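Local coordinates for protein probable glutathione reductase (Sinorhizobium meliloti, PDB 4DNA) that probably catalyses the NADPH-dependent reduction of glutathione disulfide to glutathione, working as an FAD-containing homodimer with a redox-active disulfide, at residues A[36-41]-A[87-92]; A[63-68]-A[383-388]; A[98-103]-A[108-113]. All coordinates share one frame; numbering follows the deposited sequence.

Contact 1 of 3, residues A[36-41]-A[87-92]; sequences EFRYGG and AKEQEI. With FAD (flavin-adenine dinucleotide), chain C.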
loop_
_atom_site.group_PDB
_atom_site.type_symbol
_atom_site.label_atom_id
_atom_site.label_comp_id
_atom_site.label_asym_id
_atom_site.label_seq_id
_atom_site.Cartn_x
_atom_site.Cartn_y
_atom_site.Cartn_z
ATOM N N GLU A 36 -32.793 15.425 -4.529
ATOM C CA GLU A 36 -33.788 15.043 -5.536
ATOM C C GLU A 36 -33.728 13.572 -5.981
ATOM O O GLU A 36 -34.392 13.165 -6.949
ATOM C CB GLU A 36 -33.638 15.937 -6.769
ATOM C CG GLU A 36 -32.408 15.668 -7.627
ATOM C CD GLU A 36 -32.496 16.342 -8.989
ATOM O OE1 GLU A 36 -33.592 16.856 -9.339
ATOM O OE2 GLU A 36 -31.478 16.357 -9.714
ATOM N N PHE A 37 -32.926 12.772 -5.291
ATOM C CA PHE A 37 -32.674 11.417 -5.742
ATOM C C PHE A 37 -32.307 10.545 -4.541
ATOM O O PHE A 37 -33.204 9.973 -3.905
ATOM C CB PHE A 37 -31.623 11.409 -6.881
ATOM C CG PHE A 37 -31.280 10.032 -7.401
ATOM C CD1 PHE A 37 -32.279 9.100 -7.694
ATOM C CD2 PHE A 37 -29.946 9.667 -7.615
ATOM C CE1 PHE A 37 -31.957 7.834 -8.163
ATOM C CE2 PHE A 37 -29.620 8.400 -8.093
ATOM C CZ PHE A 37 -30.629 7.485 -8.365
ATOM N N ARG A 38 -31.014 10.464 -4.215
ATOM C CA ARG A 38 -30.525 9.612 -3.121
ATOM C C ARG A 38 -29.383 10.268 -2.341
ATOM O O ARG A 38 -28.364 10.653 -2.924
ATOM C CB ARG A 38 -30.081 8.242 -3.653
ATOM C CG ARG A 38 -31.210 7.314 -4.058
ATOM C CD ARG A 38 -30.681 5.955 -4.476
ATOM N NE ARG A 38 -30.495 5.047 -3.348
ATOM C CZ ARG A 38 -30.066 3.791 -3.462
ATOM N NH1 ARG A 38 -29.773 3.278 -4.653
ATOM N NH2 ARG A 38 -29.933 3.038 -2.379
ATOM N N TYR A 39 -29.572 10.389 -1.024
ATOM C CA TYR A 39 -28.590 10.997 -0.116
ATOM C C TYR A 39 -27.255 10.240 -0.090
ATOM O O TYR A 39 -27.228 9.004 -0.040
ATOM C CB TYR A 39 -29.175 11.151 1.299
ATOM C CG TYR A 39 -30.024 12.405 1.460
ATOM C CD1 TYR A 39 -29.433 13.655 1.718
ATOM C CD2 TYR A 39 -31.412 12.351 1.341
ATOM C CE1 TYR A 39 -30.201 14.801 1.852
ATOM C CE2 TYR A 39 -32.188 13.491 1.481
ATOM C CZ TYR A 39 -31.582 14.710 1.734
ATOM O OH TYR A 39 -32.363 15.841 1.859
ATOM N N GLY A 40 -26.154 10.992 -0.127
ATOM C CA GLY A 40 -24.813 10.408 -0.228
ATOM C C GLY A 40 -24.151 10.808 -1.533
ATOM O O GLY A 40 -22.925 10.801 -1.631
ATOM N N GLY A 41 -24.969 11.142 -2.536
ATOM C CA GLY A 41 -24.495 11.728 -3.790
ATOM C C GLY A 41 -23.780 10.756 -4.704
ATOM O O GLY A 41 -23.743 9.555 -4.429
ATOM N N ALA A 87 -25.404 -7.234 -4.110
ATOM C CA ALA A 87 -24.486 -7.017 -2.999
ATOM C C ALA A 87 -24.132 -5.540 -2.890
ATOM O O ALA A 87 -23.972 -5.010 -1.791
ATOM C CB ALA A 87 -23.235 -7.859 -3.174
ATOM N N LYS A 88 -24.022 -4.877 -4.039
ATOM C CA LYS A 88 -23.733 -3.447 -4.085
ATOM C C LYS A 88 -24.882 -2.604 -3.537
ATOM O O LYS A 88 -24.652 -1.725 -2.716
ATOM C CB LYS A 88 -23.355 -3.028 -5.508
ATOM C CG LYS A 88 -22.852 -1.602 -5.664
ATOM C CD LYS A 88 -24.001 -0.660 -5.937
ATOM C CE LYS A 88 -24.801 -1.133 -7.128
ATOM N NZ LYS A 88 -26.175 -0.560 -7.107
ATOM N N GLU A 89 -26.109 -2.869 -3.978
ATOM C CA GLU A 89 -27.233 -2.091 -3.494
ATOM C C GLU A 89 -27.384 -2.183 -1.988
ATOM O O GLU A 89 -27.745 -1.197 -1.337
ATOM C CB GLU A 89 -28.535 -2.520 -4.140
ATOM C CG GLU A 89 -28.834 -1.846 -5.460
ATOM C CD GLU A 89 -28.982 -0.333 -5.409
ATOM O OE1 GLU A 89 -29.733 0.208 -4.562
ATOM O OE2 GLU A 89 -28.365 0.309 -6.289
ATOM N N GLN A 90 -27.107 -3.363 -1.435
ATOM C CA GLN A 90 -27.301 -3.556 -0.008
ATOM C C GLN A 90 -26.374 -2.612 0.726
ATOM O O GLN A 90 -26.724 -2.085 1.782
ATOM C CB GLN A 90 -27.098 -5.020 0.438
ATOM C CG GLN A 90 -27.547 -5.270 1.883
ATOM C CD GLN A 90 -28.070 -6.682 2.156
ATOM O OE1 GLN A 90 -27.331 -7.675 2.063
ATOM N NE2 GLN A 90 -29.348 -6.773 2.536
ATOM N N GLU A 91 -25.209 -2.372 0.136
ATOM C CA GLU A 91 -24.199 -1.551 0.775
ATOM C C GLU A 91 -24.473 -0.066 0.612
ATOM O O GLU A 91 -24.377 0.697 1.580
ATOM C CB GLU A 91 -22.798 -1.894 0.267
ATOM C CG GLU A 91 -21.670 -1.142 0.973
ATOM C CD GLU A 91 -21.728 -1.214 2.507
ATOM O OE1 GLU A 91 -22.396 -2.106 3.094
ATOM O OE2 GLU A 91 -21.076 -0.367 3.150
ATOM N N ILE A 92 -24.813 0.352 -0.602
ATOM C CA ILE A 92 -25.059 1.763 -0.828
ATOM C C ILE A 92 -26.315 2.203 -0.095
ATOM O O ILE A 92 -26.388 3.328 0.390
ATOM C CB ILE A 92 -25.066 2.126 -2.318
ATOM C CG1 ILE A 92 -26.312 1.609 -3.022
ATOM C CG2 ILE A 92 -23.825 1.560 -2.992
ATOM C CD1 ILE A 92 -26.562 2.344 -4.316
HETATM P PA FAD C . -22.522 15.032 -5.783
HETATM O O1A FAD C . -22.445 14.985 -7.299
HETATM O O2A FAD C . -21.857 13.996 -4.904
HETATM O O5B FAD C . -24.066 15.080 -5.346
HETATM C C5B FAD C . -24.844 16.285 -5.358
HETATM C C4B FAD C . -26.288 15.844 -5.175
HETATM O O4B FAD C . -27.224 16.882 -5.460
HETATM C C3B FAD C . -26.599 14.697 -6.116
HETATM O O3B FAD C . -27.014 13.568 -5.332
HETATM C C2B FAD C . -27.685 15.234 -7.028
HETATM O O2B FAD C . -28.621 14.216 -7.384
HETATM C C1B FAD C . -28.322 16.337 -6.195
HETATM N N9A FAD C . -28.932 17.428 -6.991
HETATM C C8A FAD C . -28.493 17.842 -8.195
HETATM N N7A FAD C . -29.222 18.878 -8.676
HETATM C C5A FAD C . -30.151 19.143 -7.751
HETATM C C6A FAD C . -31.237 20.130 -7.650
HETATM N N6A FAD C . -31.412 20.991 -8.682
HETATM N N1A FAD C . -32.007 20.114 -6.529
HETATM C C2A FAD C . -31.789 19.217 -5.536
HETATM N N3A FAD C . -30.808 18.285 -5.569
HETATM C C4A FAD C . -29.967 18.197 -6.636
HETATM N N1 FAD C . -13.820 10.948 -6.652
HETATM C C2 FAD C . -12.783 10.521 -5.897
HETATM O O2 FAD C . -12.248 11.313 -5.091
HETATM N N3 FAD C . -12.309 9.265 -5.994
HETATM C C4 FAD C . -12.822 8.349 -6.839
HETATM O O4 FAD C . -12.354 7.185 -6.886
HETATM C C4X FAD C . -13.959 8.750 -7.706
HETATM N N5 FAD C . -14.534 7.892 -8.576
HETATM C C5X FAD C . -15.579 8.300 -9.345
HETATM C C6 FAD C . -16.172 7.414 -10.245
HETATM C C7 FAD C . -17.241 7.826 -11.047
HETATM C C7M FAD C . -17.850 6.830 -12.002
HETATM C C8 FAD C . -17.771 9.223 -10.933
HETATM C C8M FAD C . -18.927 9.720 -11.758
HETATM C C9 FAD C . -17.180 10.106 -10.040
HETATM C C9A FAD C . -16.108 9.701 -9.248
HETATM N N10 FAD C . -15.521 10.608 -8.342
HETATM C C10 FAD C . -14.438 10.150 -7.555
HETATM C "C1'" FAD C . -16.036 11.986 -8.250
HETATM C "C2'" FAD C . -16.932 12.221 -7.043
HETATM O "O2'" FAD C . -18.004 11.273 -7.052
HETATM C "C3'" FAD C . -17.458 13.657 -7.037
HETATM O "O3'" FAD C . -16.346 14.538 -7.233
HETATM C "C4'" FAD C . -18.169 14.033 -5.736
HETATM O "O4'" FAD C . -19.372 13.265 -5.610
HETATM C "C5'" FAD C . -18.513 15.512 -5.705
HETATM O "O5'" FAD C . -19.718 15.685 -4.962
HETATM P P FAD C . -20.612 17.031 -4.997
HETATM O O1P FAD C . -20.646 17.642 -3.609
HETATM O O2P FAD C . -20.222 17.876 -6.186
HETATM O O3P FAD C . -22.104 16.498 -5.264
#
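The guanidinium of Arg38 presents an edge to the carboxylate of Glu89, whereas the CD1 methyl of Ile92 meets it obliquely, 3.4 Å from Arg38 NH1. Farther back along the same side chain, Arg38 CG sits above the centre of the Phe37 ring, covering one of its faces. The charged bond is single: Arg38 NH1 donates to the syn lone pair of Glu89 OE1 over 3.1 Å, with the two planes turned 35° from each other. The bend of the arginine chain at chi3 (86°) turns the guanidinium toward helix 81-106. The other oxygen, Glu89 OE2, pairs with Lys88 NZ, so Arg38, Glu89 and Lys88 form a small salt-bridge network, and Arg38 NE has a further partner in Glu96. With an alanine here, Glu89 and Glu96 would probably lose the arginine they share, and one face of Phe37 the chain that covers it. At its two ends the segment meets the FAD: Glu36 lies against the adenine, its OE2 3.5 Å from N7A, and Gly41 CA comes close to the ribose atom O3B. The loop runs from strand 31-35 into helix 41-46, whose Ile45 touches both Arg38 and Ile92, while helix 81-106 supplies the acidic partners.

Contact 2 of 3, residues A[63-68]-A[383-388]; sequences HFEDAA and SGRKEK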
loop_
_atom_site.group_PDB
_atom_site.type_symbol
_atom_site.label_atom_id
_atom_site.label_comp_id
_atom_site.label_asym_id
_atom_site.label_seq_id
_atom_site.Cartn_x
_atom_site.Cartn_y
_atom_site.Cartn_z
ATOM N N HIS A 63 -6.793 -13.441 -9.444
ATOM C CA HIS A 63 -6.419 -14.210 -8.261
ATOM C C HIS A 63 -6.489 -15.686 -8.483
ATOM O O HIS A 63 -5.622 -16.419 -8.014
ATOM C CB HIS A 63 -7.245 -13.819 -7.046
ATOM C CG HIS A 63 -6.828 -12.516 -6.428
ATOM N ND1 HIS A 63 -5.537 -12.188 -6.232
ATOM C CD2 HIS A 63 -7.582 -11.449 -5.942
ATOM C CE1 HIS A 63 -5.467 -10.965 -5.671
ATOM N NE2 HIS A 63 -6.718 -10.519 -5.490
ATOM N N PHE A 64 -7.513 -16.131 -9.210
ATOM C CA PHE A 64 -7.696 -17.554 -9.470
ATOM C C PHE A 64 -6.554 -18.133 -10.295
ATOM O O PHE A 64 -5.983 -19.166 -9.917
ATOM C CB PHE A 64 -9.058 -17.844 -10.120
ATOM C CG PHE A 64 -10.235 -17.307 -9.333
ATOM C CD1 PHE A 64 -10.322 -17.499 -7.951
ATOM C CD2 PHE A 64 -11.260 -16.611 -9.973
ATOM C CE1 PHE A 64 -11.391 -16.998 -7.230
ATOM C CE2 PHE A 64 -12.336 -16.115 -9.254
ATOM C CZ PHE A 64 -12.399 -16.305 -7.883
ATOM N N GLU A 65 -6.207 -17.478 -11.401
ATOM C CA GLU A 65 -5.131 -17.999 -12.246
ATOM C C GLU A 65 -3.773 -17.844 -11.564
ATOM O O GLU A 65 -2.903 -18.719 -11.678
ATOM C CB GLU A 65 -5.149 -17.398 -13.659
ATOM C CG GLU A 65 -5.243 -15.881 -13.699
ATOM C CD GLU A 65 -6.120 -15.368 -14.836
ATOM O OE1 GLU A 65 -7.270 -15.852 -14.976
ATOM O OE2 GLU A 65 -5.666 -14.469 -15.582
ATOM N N ASP A 66 -3.614 -16.752 -10.823
ATOM C CA ASP A 66 -2.361 -16.489 -10.135
ATOM C C ASP A 66 -2.050 -17.515 -9.066
ATOM O O ASP A 66 -0.883 -17.774 -8.805
ATOM C CB ASP A 66 -2.337 -15.084 -9.548
ATOM C CG ASP A 66 -1.832 -14.052 -10.539
ATOM O OD1 ASP A 66 -1.641 -14.407 -11.739
ATOM O OD2 ASP A 66 -1.610 -12.893 -10.109
ATOM N N ALA A 67 -3.085 -18.111 -8.467
ATOM C CA ALA A 67 -2.912 -19.086 -7.382
ATOM C C ALA A 67 -2.238 -20.366 -7.855
ATOM O O ALA A 67 -1.677 -21.102 -7.049
ATOM C CB ALA A 67 -4.245 -19.407 -6.723
ATOM N N ALA A 68 -2.298 -20.624 -9.162
ATOM C CA ALA A 68 -1.787 -21.871 -9.735
ATOM C C ALA A 68 -0.299 -22.041 -9.446
ATOM O O ALA A 68 0.153 -23.115 -9.039
ATOM C CB ALA A 68 -2.054 -21.916 -11.231
ATOM N N SER A 383 3.647 -16.475 -10.050
ATOM C CA SER A 383 2.409 -16.568 -10.836
ATOM C C SER A 383 2.714 -16.606 -12.332
ATOM O O SER A 383 1.953 -17.178 -13.109
ATOM C CB SER A 383 1.479 -15.404 -10.530
ATOM O OG SER A 383 2.068 -14.193 -10.942
ATOM N N GLY A 384 3.840 -16.008 -12.713
ATOM C CA GLY A 384 4.272 -15.947 -14.096
ATOM C C GLY A 384 3.489 -14.887 -14.834
ATOM O O GLY A 384 3.421 -14.905 -16.065
ATOM N N ARG A 385 2.939 -13.940 -14.076
ATOM C CA ARG A 385 1.868 -13.079 -14.568
ATOM C C ARG A 385 2.173 -12.219 -15.786
ATOM O O ARG A 385 1.252 -11.925 -16.547
ATOM C CB ARG A 385 1.265 -12.214 -13.454
ATOM C CG ARG A 385 0.381 -11.083 -13.981
ATOM C CD ARG A 385 -0.692 -10.690 -12.985
ATOM N NE ARG A 385 -1.629 -11.782 -12.799
ATOM C CZ ARG A 385 -2.650 -12.041 -13.606
ATOM N NH1 ARG A 385 -2.886 -11.273 -14.659
ATOM N NH2 ARG A 385 -3.437 -13.078 -13.350
ATOM N N LYS A 386 3.429 -11.819 -15.977
ATOM C CA LYS A 386 3.787 -10.870 -17.046
ATOM C C LYS A 386 3.264 -9.480 -16.711
ATOM O O LYS A 386 2.421 -8.921 -17.406
ATOM C CB LYS A 386 3.299 -11.326 -18.434
ATOM C CG LYS A 386 4.380 -11.946 -19.291
ATOM C CD LYS A 386 4.550 -13.445 -19.059
ATOM C CE LYS A 386 3.685 -14.260 -20.017
ATOM N NZ LYS A 386 4.285 -15.590 -20.316
ATOM N N GLU A 387 3.782 -8.939 -15.621
ATOM C CA GLU A 387 3.383 -7.631 -15.118
ATOM C C GLU A 387 4.662 -6.847 -14.871
ATOM O O GLU A 387 5.719 -7.437 -14.617
ATOM C CB GLU A 387 2.625 -7.795 -13.799
ATOM C CG GLU A 387 1.428 -6.875 -13.627
ATOM C CD GLU A 387 0.590 -7.217 -12.392
ATOM O OE1 GLU A 387 0.962 -8.162 -11.643
ATOM O OE2 GLU A 387 -0.449 -6.541 -12.170
ATOM N N LYS A 388 4.575 -5.526 -14.960
ATOM C CA LYS A 388 5.710 -4.673 -14.613
ATOM C C LYS A 388 5.295 -3.521 -13.706
ATOM O O LYS A 388 4.283 -2.864 -13.929
ATOM C CB LYS A 388 6.455 -4.197 -15.870
ATOM C CG LYS A 388 7.623 -5.106 -16.238
ATOM C CD LYS A 388 7.670 -5.419 -17.731
ATOM C CE LYS A 388 8.701 -6.508 -18.031
ATOM N NZ LYS A 388 8.920 -6.748 -19.491
#
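Asp66 and Arg385 form the tight centre of this contact, a side-on salt bridge in which NE and one terminal nitrogen of the arginine grip the carboxylate. Arg385 NE reaches both oxygens, lying 2.8 Å from Asp66 OD1 and 2.9 Å from Asp66 OD2, each on the syn side and somewhat out of the carboxylate plane. Arg385 NH2 adds a second bond to Asp66 OD1, also 2.8 Å long, but arrives from well above that plane, 61° out of it. The two flat groups are accordingly far from coplanar, and OD1 is held by two donors at once. With CG of Arg385 anti to the backbone N (chi1 167°) and the chain turning at chi3, the edge carrying NE and NH2 is brought to the aspartate. The CB of Ser383 packs against the same carboxylate, 3.5 Å from Asp66 OD1, and its hydroxyl accepts a weak bond from Arg385 N.

Toward solvent the contact is looser. The carboxylate of the exposed Glu65 lies at the guanidinium edge, the two planes 14° apart, yet its OE2 is 3.4 Å from Arg385 NH2 and the bond is weak. A third acid, Glu62, pairs with Arg385 NH1, so the arginine is probably stabilised by several negative charges around it.

Far from the flavin, the contact joins the C-terminal part of helix 48-66 to the loop between helix 380-383 and strand 389-396, linking the FAD-binding part of the chain to its dimerisation domain. On its far side, helix 48-66 meets the second subunit, where His63 stacks on His63 of that subunit and Phe64 makes an edge-to-face contact with its Trp72.

Contact 3 of 3, residues A[98-103]-A[108-113]; sequences LYRKGL and AEILDT
Helix 81-106 packs here against strand 109-112, the outermost strand of a parallel five-stranded sheet, through an apolar patch bordered by a salt bridge. In the apolar part, the CD1 methyl of Ile110 reaches the helix beside Leu103 CB, at 3.8 Å, and also approaches the carbonyl oxygen of Arg100. Ile110 CG1 stands anti to the carbonyl carbon (chi1 -54°), which carries that methyl across to the helix, while its CG2 branch lies over one face of the Arg100 guanidinium. Leu103 CD2 meets the CB of Ala108 at 4.2 Å, and the backbone link nearby, Ala108 N to Leu103 O, is weak. Beside this patch, the Arg100 guanidinium and the Asp112 carboxylate are nearly coplanar, 7° apart. The strong bond runs from Arg100 NH2 to the syn lone pair of Asp112 OD1 over 2.7 Å, in the guanidinium plane; NH1 contributes weaker bonds to both carboxylate oxygens. Ile110 over one face and Asp112 at the edge thus limit how the guanidinium can turn. A short connection takes the helix into the strand, their directions 139° apart, and Glu109 and Leu111 pair with strand 31-35. This is the helix-to-strand packing of a Rossmann-like FAD-binding domain, at the edge of its sheet.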
loop_
_atom_site.group_PDB
_atom_site.type_symbol
_atom_site.label_atom_id
_atom_site.label_comp_id
_atom_site.label_asym_id
_atom_site.label_seq_id
_atom_site.Cartn_x
_atom_site.Cartn_y
_atom_site.Cartn_z
ATOM N N LEU A 98 -26.855 5.784 6.595
ATOM C CA LEU A 98 -25.954 6.339 7.596
ATOM C C LEU A 98 -25.798 7.836 7.438
ATOM O O LEU A 98 -25.707 8.548 8.429
ATOM C CB LEU A 98 -24.582 5.677 7.531
ATOM C CG LEU A 98 -24.441 4.263 8.077
ATOM C CD1 LEU A 98 -23.062 3.754 7.700
ATOM C CD2 LEU A 98 -24.649 4.228 9.582
ATOM N N TYR A 99 -25.762 8.311 6.197
ATOM C CA TYR A 99 -25.685 9.741 5.942
ATOM C C TYR A 99 -26.952 10.453 6.388
ATOM O O TYR A 99 -26.880 11.521 6.996
ATOM C CB TYR A 99 -25.435 10.013 4.473
ATOM C CG TYR A 99 -24.002 9.841 4.047
ATOM C CD1 TYR A 99 -23.431 8.574 3.950
ATOM C CD2 TYR A 99 -23.218 10.943 3.711
ATOM C CE1 TYR A 99 -22.117 8.408 3.541
ATOM C CE2 TYR A 99 -21.900 10.788 3.290
ATOM C CZ TYR A 99 -21.361 9.516 3.208
ATOM O OH TYR A 99 -20.062 9.341 2.803
ATOM N N ARG A 100 -28.103 9.857 6.070
ATOM C CA ARG A 100 -29.396 10.350 6.524
ATOM C C ARG A 100 -29.412 10.403 8.047
ATOM O O ARG A 100 -29.780 11.429 8.629
ATOM C CB ARG A 100 -30.541 9.462 6.031
ATOM C CG ARG A 100 -30.788 9.460 4.528
ATOM C CD ARG A 100 -32.090 8.737 4.180
ATOM N NE ARG A 100 -33.280 9.551 4.483
ATOM C CZ ARG A 100 -34.012 10.195 3.572
ATOM N NH1 ARG A 100 -35.075 10.908 3.937
ATOM N NH2 ARG A 100 -33.687 10.121 2.290
ATOM N N LYS A 101 -28.998 9.308 8.689
ATOM C CA LYS A 101 -28.951 9.257 10.152
ATOM C C LYS A 101 -28.008 10.333 10.717
ATOM O O LYS A 101 -28.336 10.981 11.717
ATOM C CB LYS A 101 -28.610 7.848 10.672
ATOM C CG LYS A 101 -28.474 7.758 12.199
ATOM C CD LYS A 101 -29.227 6.599 12.872
ATOM C CE LYS A 101 -28.961 5.231 12.236
ATOM N NZ LYS A 101 -27.522 4.963 11.930
ATOM N N GLY A 102 -26.868 10.539 10.060
ATOM C CA GLY A 102 -25.894 11.530 10.495
ATOM C C GLY A 102 -26.467 12.932 10.549
ATOM O O GLY A 102 -26.211 13.683 11.498
ATOM N N LEU A 103 -27.247 13.287 9.532
ATOM C CA LEU A 103 -27.794 14.634 9.419
ATOM C C LEU A 103 -28.783 14.880 10.538
ATOM O O LEU A 103 -28.639 15.841 11.298
ATOM C CB LEU A 103 -28.439 14.861 8.052
ATOM C CG LEU A 103 -27.423 15.142 6.936
ATOM C CD1 LEU A 103 -27.898 14.610 5.596
ATOM C CD2 LEU A 103 -27.088 16.622 6.824
ATOM N N ALA A 108 -30.172 18.904 11.531
ATOM C CA ALA A 108 -30.575 19.396 10.218
ATOM C C ALA A 108 -31.881 18.757 9.730
ATOM O O ALA A 108 -32.145 17.583 9.992
ATOM C CB ALA A 108 -29.464 19.162 9.213
ATOM N N GLU A 109 -32.693 19.539 9.025
ATOM C CA GLU A 109 -33.951 19.042 8.493
ATOM C C GLU A 109 -33.772 18.428 7.109
ATOM O O GLU A 109 -33.313 19.093 6.175
ATOM C CB GLU A 109 -34.981 20.159 8.448
ATOM C CG GLU A 109 -36.327 19.704 7.937
ATOM C CD GLU A 109 -37.334 20.823 7.896
ATOM O OE1 GLU A 109 -36.994 21.935 8.359
ATOM O OE2 GLU A 109 -38.464 20.587 7.409
ATOM N N ILE A 110 -34.147 17.159 6.989
ATOM C CA ILE A 110 -34.009 16.408 5.743
ATOM C C ILE A 110 -35.339 16.385 4.997
ATOM O O ILE A 110 -36.381 16.068 5.581
ATOM C CB ILE A 110 -33.552 14.953 6.001
ATOM C CG1 ILE A 110 -32.274 14.926 6.844
ATOM C CG2 ILE A 110 -33.325 14.218 4.689
ATOM C CD1 ILE A 110 -32.013 13.611 7.551
ATOM N N LEU A 111 -35.298 16.726 3.712
ATOM C CA LEU A 111 -36.463 16.613 2.840
ATOM C C LEU A 111 -36.040 16.045 1.503
ATOM O O LEU A 111 -34.952 16.350 1.013
ATOM C CB LEU A 111 -37.155 17.961 2.645
ATOM C CG LEU A 111 -36.303 19.189 2.933
ATOM C CD1 LEU A 111 -36.414 20.216 1.826
ATOM C CD2 LEU A 111 -36.714 19.780 4.267
ATOM N N ASP A 112 -36.903 15.214 0.926
ATOM C CA ASP A 112 -36.613 14.541 -0.340
ATOM C C ASP A 112 -37.416 15.207 -1.455
ATOM O O ASP A 112 -38.612 14.957 -1.637
ATOM C CB ASP A 112 -36.908 13.039 -0.252
ATOM C CG ASP A 112 -36.416 12.420 1.049
ATOM O OD1 ASP A 112 -35.353 11.780 1.034
ATOM O OD2 ASP A 112 -37.091 12.578 2.089
ATOM N N THR A 113 -36.727 16.071 -2.185
ATOM C CA THR A 113 -37.325 16.933 -3.185
ATOM C C THR A 113 -36.187 17.565 -3.968
ATOM O O THR A 113 -35.084 17.717 -3.449
ATOM C CB THR A 113 -38.199 18.044 -2.536
ATOM O OG1 THR A 113 -38.570 19.018 -3.517
ATOM C CG2 THR A 113 -37.467 18.751 -1.416
#

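In the fold
Contacts 1 and 3 are neighbours, with centres about 13 Å apart, and both draw on helix 81-106; the centre of contact 2 lies about 34 Å from that of contact 1 and 46 Å from that of contact 3. Tyr39 joins contacts 1 and 3, its OH probably hydrogen-bonded to Leu111 O and its ring packed on Arg100. All three are partly buried and pair an arginine with acids, but only contact 3 has a substantial hydrophobic patch, as befits a helix lying on a sheet. Contact 1 joins a loop beside the FAD to helix 81-106, whereas the almost wholly polar contact 2 spans two domains. Contacts 1 and 2 also touch the second subunit; contact 3 does not.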